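Local structure of PPC domain-containing protein (Pyrococcus horikoshii, 2DT4) at residues Cys30-Ile40 and Gly77-Val88; Ile40-Ile51 and Ile64-Leu75. The protein is of unknown function but carries the plant- and prokaryote-conserved (PPC) domain and assembles from three copies of its chain. All coordinates share one frame; numbering follows the deposited sequence.

Contact 1: Cys30-Ile40 and Gly77-Val88; sequences CKKEGIETAII and GNVSLKDGEPFV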
loop_
_atom_site.group_PDB
_atom_site.type_symbol
_atom_site.label_atom_id
_atom_site.label_comp_id
_atom_site.label_asym_id
_atom_site.label_seq_id
_atom_site.Cartn_x
_atom_site.Cartn_y
_atom_site.Cartn_z
ATOM N N CYS A 30 -16.091 9.468 -7.334
ATOM C CA CYS A 30 -17.016 8.426 -6.949
ATOM C C CYS A 30 -18.455 8.914 -7.133
ATOM O O CYS A 30 -19.283 8.153 -7.564
ATOM C CB CYS A 30 -16.773 7.932 -5.523
ATOM S SG CYS A 30 -15.194 7.058 -5.350
ATOM N N LYS A 31 -18.746 10.180 -6.841
ATOM C CA LYS A 31 -20.110 10.677 -7.071
ATOM C C LYS A 31 -20.508 10.583 -8.522
ATOM O O LYS A 31 -21.625 10.125 -8.842
ATOM C CB LYS A 31 -20.269 12.099 -6.557
ATOM C CG LYS A 31 -20.244 12.175 -5.072
ATOM C CD LYS A 31 -20.499 13.606 -4.609
ATOM C CE LYS A 31 -20.495 13.643 -3.130
ATOM N NZ LYS A 31 -20.766 15.034 -2.604
ATOM N N LYS A 32 -19.602 10.989 -9.398
ATOM C CA LYS A 32 -19.834 10.949 -10.817
ATOM C C LYS A 32 -20.053 9.527 -11.301
ATOM O O LYS A 32 -20.971 9.259 -12.084
ATOM C CB LYS A 32 -18.673 11.578 -11.579
ATOM C CG LYS A 32 -18.918 11.626 -13.078
ATOM C CD LYS A 32 -20.267 12.194 -13.438
ATOM C CE LYS A 32 -20.415 12.348 -14.944
ATOM N NZ LYS A 32 -20.085 11.082 -15.685
ATOM N N GLU A 33 -19.223 8.603 -10.837
ATOM C CA GLU A 33 -19.291 7.218 -11.301
ATOM C C GLU A 33 -20.369 6.396 -10.610
ATOM O O GLU A 33 -20.602 5.241 -10.978
ATOM C CB GLU A 33 -17.940 6.533 -11.067
ATOM C CG GLU A 33 -16.807 7.105 -11.886
ATOM C CD GLU A 33 -16.981 6.816 -13.358
ATOM O OE1 GLU A 33 -17.070 7.795 -14.123
ATOM O OE2 GLU A 33 -17.101 5.642 -13.765
ATOM N N GLY A 34 -20.995 6.938 -9.584
ATOM C CA GLY A 34 -21.918 6.154 -8.785
ATOM C C GLY A 34 -21.232 5.041 -7.995
ATOM O O GLY A 34 -21.763 3.926 -7.859
ATOM N N ILE A 35 -20.032 5.330 -7.481
ATOM C CA ILE A 35 -19.324 4.396 -6.631
ATOM C C ILE A 35 -19.628 4.688 -5.175
ATOM O O ILE A 35 -19.526 5.842 -4.728
ATOM C CB ILE A 35 -17.789 4.484 -6.874
ATOM C CG1 ILE A 35 -17.424 4.039 -8.296
ATOM C CG2 ILE A 35 -16.971 3.665 -5.829
ATOM C CD1 ILE A 35 -16.017 4.471 -8.769
ATOM N N GLU A 36 -19.986 3.656 -4.443
ATOM C CA GLU A 36 -20.288 3.768 -3.034
ATOM C C GLU A 36 -19.200 3.159 -2.166
ATOM O O GLU A 36 -18.926 3.685 -1.068
ATOM C CB GLU A 36 -21.603 3.064 -2.707
ATOM C CG GLU A 36 -22.844 3.699 -3.306
ATOM C CD GLU A 36 -24.101 3.395 -2.502
ATOM O OE1 GLU A 36 -24.285 2.223 -2.124
ATOM O OE2 GLU A 36 -24.886 4.341 -2.254
ATOM N N THR A 37 -18.630 2.030 -2.607
ATOM C CA THR A 37 -17.600 1.327 -1.847
ATOM C C THR A 37 -16.395 1.030 -2.733
ATOM O O THR A 37 -16.558 0.524 -3.821
ATOM C CB THR A 37 -18.151 -0.016 -1.294
ATOM O OG1 THR A 37 -19.382 0.225 -0.561
ATOM C CG2 THR A 37 -17.170 -0.656 -0.332
ATOM N N ALA A 38 -15.192 1.289 -2.235
ATOM C CA ALA A 38 -13.976 1.017 -2.997
ATOM C C ALA A 38 -12.771 0.975 -2.082
ATOM O O ALA A 38 -12.810 1.420 -0.940
ATOM C CB ALA A 38 -13.755 2.097 -4.025
ATOM N N ILE A 39 -11.673 0.547 -2.677
ATOM C CA ILE A 39 -10.389 0.555 -1.999
ATOM C C ILE A 39 -9.527 1.394 -2.933
ATOM O O ILE A 39 -9.732 1.435 -4.160
ATOM C CB ILE A 39 -9.723 -0.781 -1.593
ATOM C CG1 ILE A 39 -9.541 -1.719 -2.807
ATOM C CG2 ILE A 39 -10.552 -1.414 -0.495
ATOM C CD1 ILE A 39 -8.244 -1.566 -3.543
ATOM N N ILE A 40 -8.583 2.118 -2.345
ATOM C CA ILE A 40 -7.679 2.987 -3.075
ATOM C C ILE A 40 -6.233 2.784 -2.669
ATOM O O ILE A 40 -5.910 2.482 -1.511
ATOM C CB ILE A 40 -8.048 4.487 -2.924
ATOM C CG1 ILE A 40 -8.212 4.875 -1.454
ATOM C CG2 ILE A 40 -9.347 4.763 -3.656
ATOM C CD1 ILE A 40 -8.657 6.331 -1.251
ATOM N N GLY A 77 -6.332 3.524 1.379
ATOM C CA GLY A 77 -7.571 3.865 2.028
ATOM C C GLY A 77 -8.781 3.249 1.382
ATOM O O GLY A 77 -8.683 2.278 0.650
ATOM N N ASN A 78 -9.932 3.841 1.665
ATOM C CA ASN A 78 -11.170 3.267 1.179
ATOM C C ASN A 78 -12.230 4.342 0.990
ATOM O O ASN A 78 -12.106 5.463 1.486
ATOM C CB ASN A 78 -11.640 2.156 2.148
ATOM C CG ASN A 78 -11.761 2.634 3.567
ATOM O OD1 ASN A 78 -12.558 3.541 3.839
ATOM N ND2 ASN A 78 -10.934 2.078 4.478
ATOM N N VAL A 79 -13.261 3.975 0.234
ATOM C CA VAL A 79 -14.464 4.778 0.011
ATOM C C VAL A 79 -15.640 3.957 0.538
ATOM O O VAL A 79 -15.723 2.743 0.303
ATOM C CB VAL A 79 -14.679 5.132 -1.485
ATOM C CG1 VAL A 79 -15.890 6.053 -1.627
ATOM C CG2 VAL A 79 -13.452 5.802 -2.101
ATOM N N SER A 80 -16.520 4.609 1.288
ATOM C CA SER A 80 -17.711 3.944 1.809
ATOM C C SER A 80 -18.766 4.975 2.105
ATOM O O SER A 80 -18.477 6.136 2.245
ATOM C CB SER A 80 -17.395 3.065 3.027
ATOM O OG SER A 80 -16.862 3.795 4.100
ATOM N N LEU A 81 -20.002 4.538 2.149
ATOM C CA LEU A 81 -21.113 5.433 2.445
ATOM C C LEU A 81 -21.018 6.034 3.843
ATOM O O LEU A 81 -20.768 5.332 4.808
ATOM C CB LEU A 81 -22.416 4.643 2.321
ATOM C CG LEU A 81 -23.765 5.266 2.598
ATOM C CD1 LEU A 81 -24.124 6.297 1.560
ATOM C CD2 LEU A 81 -24.828 4.160 2.618
ATOM N N LYS A 82 -21.210 7.343 3.939
ATOM C CA LYS A 82 -21.354 8.027 5.219
ATOM C C LYS A 82 -22.393 9.124 5.011
ATOM O O LYS A 82 -22.256 9.965 4.119
ATOM C CB LYS A 82 -20.054 8.649 5.718
ATOM C CG LYS A 82 -20.127 9.343 7.084
ATOM C CD LYS A 82 -18.821 9.990 7.403
ATOM C CE LYS A 82 -18.780 10.725 8.731
ATOM N NZ LYS A 82 -17.408 11.354 8.889
ATOM N N ASP A 83 -23.435 9.078 5.844
ATOM C CA ASP A 83 -24.533 10.031 5.755
ATOM C C ASP A 83 -25.049 10.194 4.307
ATOM O O ASP A 83 -25.291 11.313 3.851
ATOM C CB ASP A 83 -24.074 11.372 6.340
ATOM C CG ASP A 83 -23.522 11.253 7.774
ATOM O OD1 ASP A 83 -24.036 10.437 8.572
ATOM O OD2 ASP A 83 -22.559 11.944 8.187
ATOM N N GLY A 84 -25.139 9.098 3.566
ATOM C CA GLY A 84 -25.777 9.106 2.253
ATOM C C GLY A 84 -24.889 9.390 1.055
ATOM O O GLY A 84 -25.370 9.427 -0.081
ATOM N N GLU A 85 -23.606 9.638 1.310
ATOM C CA GLU A 85 -22.686 10.047 0.266
ATOM C C GLU A 85 -21.396 9.237 0.349
ATOM O O GLU A 85 -20.970 8.833 1.450
ATOM C CB GLU A 85 -22.332 11.526 0.430
ATOM C CG GLU A 85 -23.519 12.461 0.277
ATOM C CD GLU A 85 -24.035 12.550 -1.145
ATOM O OE1 GLU A 85 -25.157 13.075 -1.327
ATOM O OE2 GLU A 85 -23.341 12.114 -2.089
ATOM N N PRO A 86 -20.727 9.034 -0.780
ATOM C CA PRO A 86 -19.419 8.378 -0.699
ATOM C C PRO A 86 -18.468 9.236 0.109
ATOM O O PRO A 86 -18.417 10.470 -0.068
ATOM C CB PRO A 86 -18.970 8.265 -2.168
ATOM C CG PRO A 86 -19.742 9.249 -2.890
ATOM C CD PRO A 86 -21.076 9.358 -2.164
ATOM N N PHE A 87 -17.693 8.585 0.972
ATOM C CA PHE A 87 -16.800 9.221 1.919
ATOM C C PHE A 87 -15.416 8.539 1.844
ATOM O O PHE A 87 -15.301 7.309 1.876
ATOM C CB PHE A 87 -17.353 9.112 3.341
ATOM C CG PHE A 87 -16.496 9.746 4.369
ATOM C CD1 PHE A 87 -16.644 11.075 4.652
ATOM C CD2 PHE A 87 -15.538 9.018 5.066
ATOM C CE1 PHE A 87 -15.856 11.688 5.626
ATOM C CE2 PHE A 87 -14.734 9.628 6.011
ATOM C CZ PHE A 87 -14.926 10.977 6.294
ATOM N N VAL A 88 -14.384 9.362 1.716
ATOM C CA VAL A 88 -13.020 8.898 1.482
ATOM C C VAL A 88 -12.222 8.955 2.785
ATOM O O VAL A 88 -12.162 9.991 3.451
ATOM C CB VAL A 88 -12.329 9.727 0.392
ATOM C CG1 VAL A 88 -11.023 9.040 -0.031
ATOM C CG2 VAL A 88 -13.254 9.913 -0.805
HETATM O O HOH W 1 -20.470 1.717 1.347
#
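Ala-38 and Val-79 form a hydrogen-bonded pair of two antiparallel strands, with Ala-38 N bound to Val-79 O at 3.0 Å and Val-79 N to Ala-38 O at 2.8 Å. The exchange recurs at Ile-40 and Gly-77, and the non-hydrogen-bonded pair Ile-39 and Asn-78 lies between. Thr-37 adds a CA-H...O contact to Val-79 O, so this carbonyl is gripped twice.

Apolar packing fills the face that carries Ala-38, Val-79 and Ile-40. With CG1 anti to the backbone N (chi1 -176°), Val-79 straddles the sulfur of Cys-30, its CG1 and CG2 each 3.9 Å from SG. Ile-40 lays CG1 against the backbone of Gly-77, 3.3 Å from its C, and carries CD1 across to Val-88 CG1 at 3.8 Å. The Pro-86 ring meets the helix through CG, 3.7 Å from Lys-31 CG, while its CB sits against Ile-35 O.

The arrangement is a helix laid on a beta hairpin: helix 22-33 closes in a Schellman motif at Gly-34, and the chain then passes through Ile-35 to Thr-37 to pair with strand 69-82, which a type I' turn from Lys-82 to Glu-85 joins to strand 85-95.

The charged pair lies at the exposed margin. The extended Lys-31 crosses the bent Glu-85 at about a right angle, in a long salt bridge of 3.9 Å between NZ and OE2. A water joins OG1 of the buried Thr-37, 2.7 Å away, to Leu-81 N. On the reverse face, the buried Asn-78 amide bonds Arg-128 through OD1 and Glu-115 of the second subunit through ND2.

Contact 2: Ile40-Ile51 and Ile64-Leu75; sequences INGIGTLKNPKI and IPLKGSYELISL. With GOL (glycerol), chain B.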
loop_
_atom_site.group_PDB
_atom_site.type_symbol
_atom_site.label_atom_id
_atom_site.label_comp_id
_atom_site.label_asym_id
_atom_site.label_seq_id
_atom_site.Cartn_x
_atom_site.Cartn_y
_atom_site.Cartn_z
ATOM N N ILE A 40 -8.583 2.118 -2.345
ATOM C CA ILE A 40 -7.679 2.987 -3.075
ATOM C C ILE A 40 -6.233 2.784 -2.669
ATOM O O ILE A 40 -5.910 2.482 -1.511
ATOM C CB ILE A 40 -8.048 4.487 -2.924
ATOM C CG1 ILE A 40 -8.212 4.875 -1.454
ATOM C CG2 ILE A 40 -9.347 4.763 -3.656
ATOM C CD1 ILE A 40 -8.657 6.331 -1.251
ATOM N N ASN A 41 -5.364 3.087 -3.616
ATOM C CA ASN A 41 -3.936 3.067 -3.301
ATOM C C ASN A 41 -3.353 4.073 -4.271
ATOM O O ASN A 41 -3.917 4.298 -5.330
ATOM C CB ASN A 41 -3.212 1.727 -3.264
ATOM C CG ASN A 41 -2.697 1.270 -4.598
ATOM O OD1 ASN A 41 -2.186 2.051 -5.407
ATOM N ND2 ASN A 41 -2.802 -0.022 -4.822
ATOM N N GLY A 42 -2.275 4.730 -3.898
ATOM C CA GLY A 42 -1.602 5.585 -4.842
ATOM C C GLY A 42 -0.317 6.210 -4.337
ATOM O O GLY A 42 0.092 6.002 -3.203
ATOM N N ILE A 43 0.302 6.935 -5.261
ATOM C CA ILE A 43 1.572 7.621 -5.078
ATOM C C ILE A 43 1.537 8.958 -5.799
ATOM O O ILE A 43 0.640 9.250 -6.596
ATOM C CB ILE A 43 2.760 6.761 -5.620
ATOM C CG1 ILE A 43 2.616 6.454 -7.116
ATOM C CG2 ILE A 43 2.918 5.446 -4.789
ATOM C CD1 ILE A 43 3.818 5.726 -7.728
ATOM N N GLY A 44 2.556 9.750 -5.553
ATOM C CA GLY A 44 2.752 10.995 -6.264
ATOM C C GLY A 44 3.486 11.989 -5.408
ATOM O O GLY A 44 4.501 11.631 -4.808
ATOM N N THR A 45 3.009 13.233 -5.423
ATOM C CA THR A 45 3.523 14.340 -4.603
ATOM C C THR A 45 2.362 15.245 -4.210
ATOM O O THR A 45 1.535 15.625 -5.052
ATOM C CB THR A 45 4.549 15.139 -5.387
ATOM O OG1 THR A 45 5.803 14.441 -5.357
ATOM C CG2 THR A 45 4.882 16.437 -4.695
ATOM N N LEU A 46 2.298 15.591 -2.930
ATOM C CA LEU A 46 1.339 16.572 -2.427
ATOM C C LEU A 46 2.035 17.828 -1.969
ATOM O O LEU A 46 3.187 17.795 -1.523
ATOM C CB LEU A 46 0.551 15.982 -1.247
ATOM C CG LEU A 46 -0.260 14.718 -1.548
ATOM C CD1 LEU A 46 -0.941 14.247 -0.233
ATOM C CD2 LEU A 46 -1.236 14.890 -2.701
ATOM N N LYS A 47 1.312 18.947 -2.034
ATOM C CA LYS A 47 1.802 20.226 -1.518
ATOM C C LYS A 47 0.995 20.675 -0.318
ATOM O O LYS A 47 -0.233 20.586 -0.314
ATOM C CB LYS A 47 1.723 21.275 -2.628
ATOM C CG LYS A 47 2.763 21.023 -3.729
ATOM C CD LYS A 47 2.872 22.112 -4.787
ATOM C CE LYS A 47 3.948 21.776 -5.801
ATOM N NZ LYS A 47 4.071 22.821 -6.884
ATOM N N ASN A 48 1.707 21.149 0.714
ATOM C CA ASN A 48 1.107 21.546 1.973
ATOM C C ASN A 48 0.091 20.536 2.533
ATOM O O ASN A 48 -1.036 20.930 2.901
ATOM C CB ASN A 48 0.478 22.919 1.829
ATOM C CG ASN A 48 1.383 23.897 1.087
ATOM O OD1 ASN A 48 2.527 24.134 1.468
ATOM N ND2 ASN A 48 0.863 24.465 -0.006
ATOM N N PRO A 49 0.463 19.251 2.600
ATOM C CA PRO A 49 -0.469 18.254 3.134
ATOM C C PRO A 49 -0.721 18.471 4.622
ATOM O O PRO A 49 0.164 18.874 5.364
ATOM C CB PRO A 49 0.220 16.922 2.844
ATOM C CG PRO A 49 1.674 17.248 2.831
ATOM C CD PRO A 49 1.739 18.611 2.222
ATOM N N LYS A 50 -1.949 18.211 5.032
ATOM C CA LYS A 50 -2.293 18.187 6.451
ATOM C C LYS A 50 -2.552 16.749 6.840
ATOM O O LYS A 50 -3.347 16.071 6.176
ATOM C CB LYS A 50 -3.520 19.034 6.750
ATOM C CG LYS A 50 -3.337 20.482 6.374
ATOM C CD LYS A 50 -4.472 21.343 6.871
ATOM C CE LYS A 50 -4.162 22.803 6.635
ATOM N NZ LYS A 50 -4.694 23.263 5.357
ATOM N N ILE A 51 -1.902 16.307 7.925
ATOM C CA ILE A 51 -2.082 14.944 8.429
ATOM C C ILE A 51 -2.692 15.006 9.828
ATOM O O ILE A 51 -2.611 16.025 10.501
ATOM C CB ILE A 51 -0.741 14.139 8.405
ATOM C CG1 ILE A 51 0.345 14.878 9.182
ATOM C CG2 ILE A 51 -0.361 13.829 6.964
ATOM C CD1 ILE A 51 1.657 14.112 9.344
ATOM N N ILE A 64 -1.693 18.229 11.938
ATOM C CA ILE A 64 -0.345 18.719 11.724
ATOM C C ILE A 64 -0.227 19.241 10.281
ATOM O O ILE A 64 -0.288 18.450 9.326
ATOM C CB ILE A 64 0.673 17.589 11.975
ATOM C CG1 ILE A 64 0.447 17.019 13.385
ATOM C CG2 ILE A 64 2.073 18.090 11.741
ATOM C CD1 ILE A 64 1.207 15.723 13.654
ATOM N N PRO A 65 -0.137 20.554 10.106
ATOM C CA PRO A 65 -0.043 21.133 8.755
ATOM C C PRO A 65 1.384 21.183 8.243
ATOM O O PRO A 65 2.208 21.927 8.777
ATOM C CB PRO A 65 -0.590 22.565 8.925
ATOM C CG PRO A 65 -0.337 22.897 10.380
ATOM C CD PRO A 65 -0.241 21.592 11.160
ATOM N N LEU A 66 1.700 20.404 7.234
ATOM C CA LEU A 66 3.027 20.429 6.653
ATOM C C LEU A 66 3.069 21.493 5.572
ATOM O O LEU A 66 2.018 21.934 5.084
ATOM C CB LEU A 66 3.400 19.035 6.116
ATOM C CG LEU A 66 3.349 17.924 7.147
ATOM C CD1 LEU A 66 3.479 16.499 6.539
ATOM C CD2 LEU A 66 4.415 18.105 8.216
ATOM N N LYS A 67 4.279 21.888 5.187
ATOM C CA LYS A 67 4.494 22.895 4.169
ATOM C C LYS A 67 5.426 22.430 3.064
ATOM O O LYS A 67 6.409 21.716 3.293
ATOM C CB LYS A 67 5.022 24.175 4.801
ATOM C CG LYS A 67 4.045 24.754 5.838
ATOM C CD LYS A 67 3.766 26.233 5.663
ATOM C CE LYS A 67 3.327 26.907 6.977
ATOM N NZ LYS A 67 4.497 27.370 7.840
ATOM N N GLY A 68 5.092 22.845 1.850
ATOM C CA GLY A 68 5.885 22.544 0.681
ATOM C C GLY A 68 5.557 21.181 0.102
ATOM O O GLY A 68 4.544 20.570 0.433
ATOM N N SER A 69 6.393 20.737 -0.819
ATOM C CA SER A 69 6.190 19.488 -1.526
ATOM C C SER A 69 6.716 18.306 -0.716
ATOM O O SER A 69 7.824 18.330 -0.205
ATOM C CB SER A 69 6.898 19.525 -2.878
ATOM O OG SER A 69 6.276 20.501 -3.701
ATOM N N TYR A 70 5.876 17.291 -0.607
ATOM C CA TYR A 70 6.245 16.022 -0.025
ATOM C C TYR A 70 5.973 14.923 -1.026
ATOM O O TYR A 70 4.886 14.886 -1.650
ATOM C CB TYR A 70 5.449 15.764 1.260
ATOM C CG TYR A 70 5.958 16.481 2.480
ATOM C CD1 TYR A 70 5.720 17.855 2.686
ATOM C CD2 TYR A 70 6.675 15.786 3.450
ATOM C CE1 TYR A 70 6.210 18.510 3.846
ATOM C CE2 TYR A 70 7.158 16.422 4.587
ATOM C CZ TYR A 70 6.938 17.775 4.765
ATOM O OH TYR A 70 7.431 18.404 5.899
ATOM N N GLU A 71 6.904 13.988 -1.157
ATOM C CA GLU A 71 6.658 12.786 -1.949
ATOM C C GLU A 71 5.546 11.960 -1.264
ATOM O O GLU A 71 5.601 11.673 -0.048
ATOM C CB GLU A 71 7.922 11.932 -2.164
ATOM C CG GLU A 71 9.006 12.636 -2.979
ATOM C CD GLU A 71 8.708 12.743 -4.465
ATOM O OE1 GLU A 71 9.225 13.672 -5.133
ATOM O OE2 GLU A 71 7.984 11.894 -5.029
ATOM N N LEU A 72 4.526 11.614 -2.032
ATOM C CA LEU A 72 3.425 10.790 -1.548
ATOM C C LEU A 72 3.871 9.343 -1.724
ATOM O O LEU A 72 3.745 8.771 -2.787
ATOM C CB LEU A 72 2.159 11.117 -2.359
ATOM C CG LEU A 72 0.730 10.901 -1.800
ATOM C CD1 LEU A 72 -0.291 10.530 -2.840
ATOM C CD2 LEU A 72 0.544 10.258 -0.439
ATOM N N ILE A 73 4.469 8.795 -0.667
ATOM C CA ILE A 73 5.092 7.489 -0.705
ATOM C C ILE A 73 4.037 6.395 -0.689
ATOM O O ILE A 73 4.110 5.444 -1.460
ATOM C CB ILE A 73 6.063 7.334 0.473
ATOM C CG1 ILE A 73 7.236 8.304 0.322
ATOM C CG2 ILE A 73 6.471 5.849 0.711
ATOM C CD1 ILE A 73 8.067 8.465 1.573
ATOM N N SER A 74 3.004 6.605 0.111
ATOM C CA SER A 74 1.870 5.699 0.115
ATOM C C SER A 74 0.624 6.450 0.441
ATOM O O SER A 74 0.655 7.270 1.312
ATOM C CB SER A 74 2.049 4.565 1.126
ATOM O OG SER A 74 2.084 5.011 2.464
ATOM N N LEU A 75 -0.476 5.997 -0.325
ATOM C CA LEU A 75 -1.771 6.413 0.045
ATOM C C LEU A 75 -2.474 5.088 0.045
ATOM O O LEU A 75 -2.385 4.349 -0.923
ATOM C CB LEU A 75 -2.417 7.372 -0.973
ATOM C CG LEU A 75 -3.855 7.638 -0.511
ATOM C CD1 LEU A 75 -4.223 9.066 -0.678
ATOM C CD2 LEU A 75 -4.826 6.688 -1.110
HETATM C C1 GOL B . 7.304 13.768 -8.282
HETATM O O1 GOL B . 7.549 14.504 -7.119
HETATM C C2 GOL B . 6.848 12.344 -7.944
HETATM O O2 GOL B . 7.935 11.478 -7.604
HETATM C C3 GOL B . 6.153 11.828 -9.202
HETATM O O3 GOL B . 5.307 10.735 -8.924
HETATM O O HOH W 2 -0.561 22.285 5.474
#
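Leu-46 holds CG anti to its carbonyl carbon (chi1 -60°), Leu-72 holds its own opposite the backbone N (chi1 -155°), and the two branch points meet with CG and CG 4.0 Å apart. Asn-48 OD1 accepts Gly-68 N at 2.9 Å, nearly straight (170° at the hydrogen), the donor tilted from the amide carbonyl plane. Since Asn-48 N also donates to Gly-68 O, at 2.9 Å, Asn-48, at the corner of the chain, grips both polar backbone atoms of Gly-68 in the facing loop.

Strands 38-46 and 69-82 pair antiparallel in the seven-stranded sheet; past the corner the chain runs into the hairpin 49-55/60-65 of a second antiparallel sheet. Leu-46 and Tyr-70 exchange bonds that run nearly along the C=O axis, as does the one from Ile-64 N to Ile-51 O, 2.8 Å long. Between the pairs Gly-42/Leu-75 and Gly-44/Leu-72 the register slips by one at a beta bulge; toward strand 85-95, Ile-73 and Ser-74 both face Ser-93, a classic bulge.

At the bend, Pro-49 reaches Tyr-70 obliquely, CD 4.1 Å from CD1, while Leu-66 CD1 lies over one face of the ring near its rim. At the other end of the strand pair, on the face of Leu-46 and Leu-72, Leu-75 CD2 stands 3.9 Å from Ile-40 CD1. On the sheet face that carries Thr-45 and Glu-71, Glu-71 holds a glycerol, probably from the crystallisation liquor, whose O1 donates to OE1 of Glu-71 at 2.7 Å; His-89 and Tyr-61 of the third subunit complete this polar pocket, and Glu-71 OE1 also accepts Phe-54 N of that subunit.

Strand 114-123 flanks strand 38-46 through backbone bonds to Asn-41 and Ile-43, while strand 85-95 packs Val-92 against Leu-72 and Leu-94 against Pro-49 and Ile-51.

Both contacts hold strands 38-46 and 69-82 together in one sheet, share Ile-40, and have centres about 21 Å apart, on opposite sides of the middle of the chain; contact 2 is nested within the loop that contact 1 closes. Contact 1 is the more buried: regular strand pairing roofed by a helix, with its charged pair at the solvent-facing margin. Contact 2, only partly buried, continues from these strands through a bulge and round a corner to strands 49-55 and 60-65 of a second sheet, and an asparagine side chain supplements the backbone bonds. Both contacts touch the second subunit, and contact 2, through its polar face, the third as well.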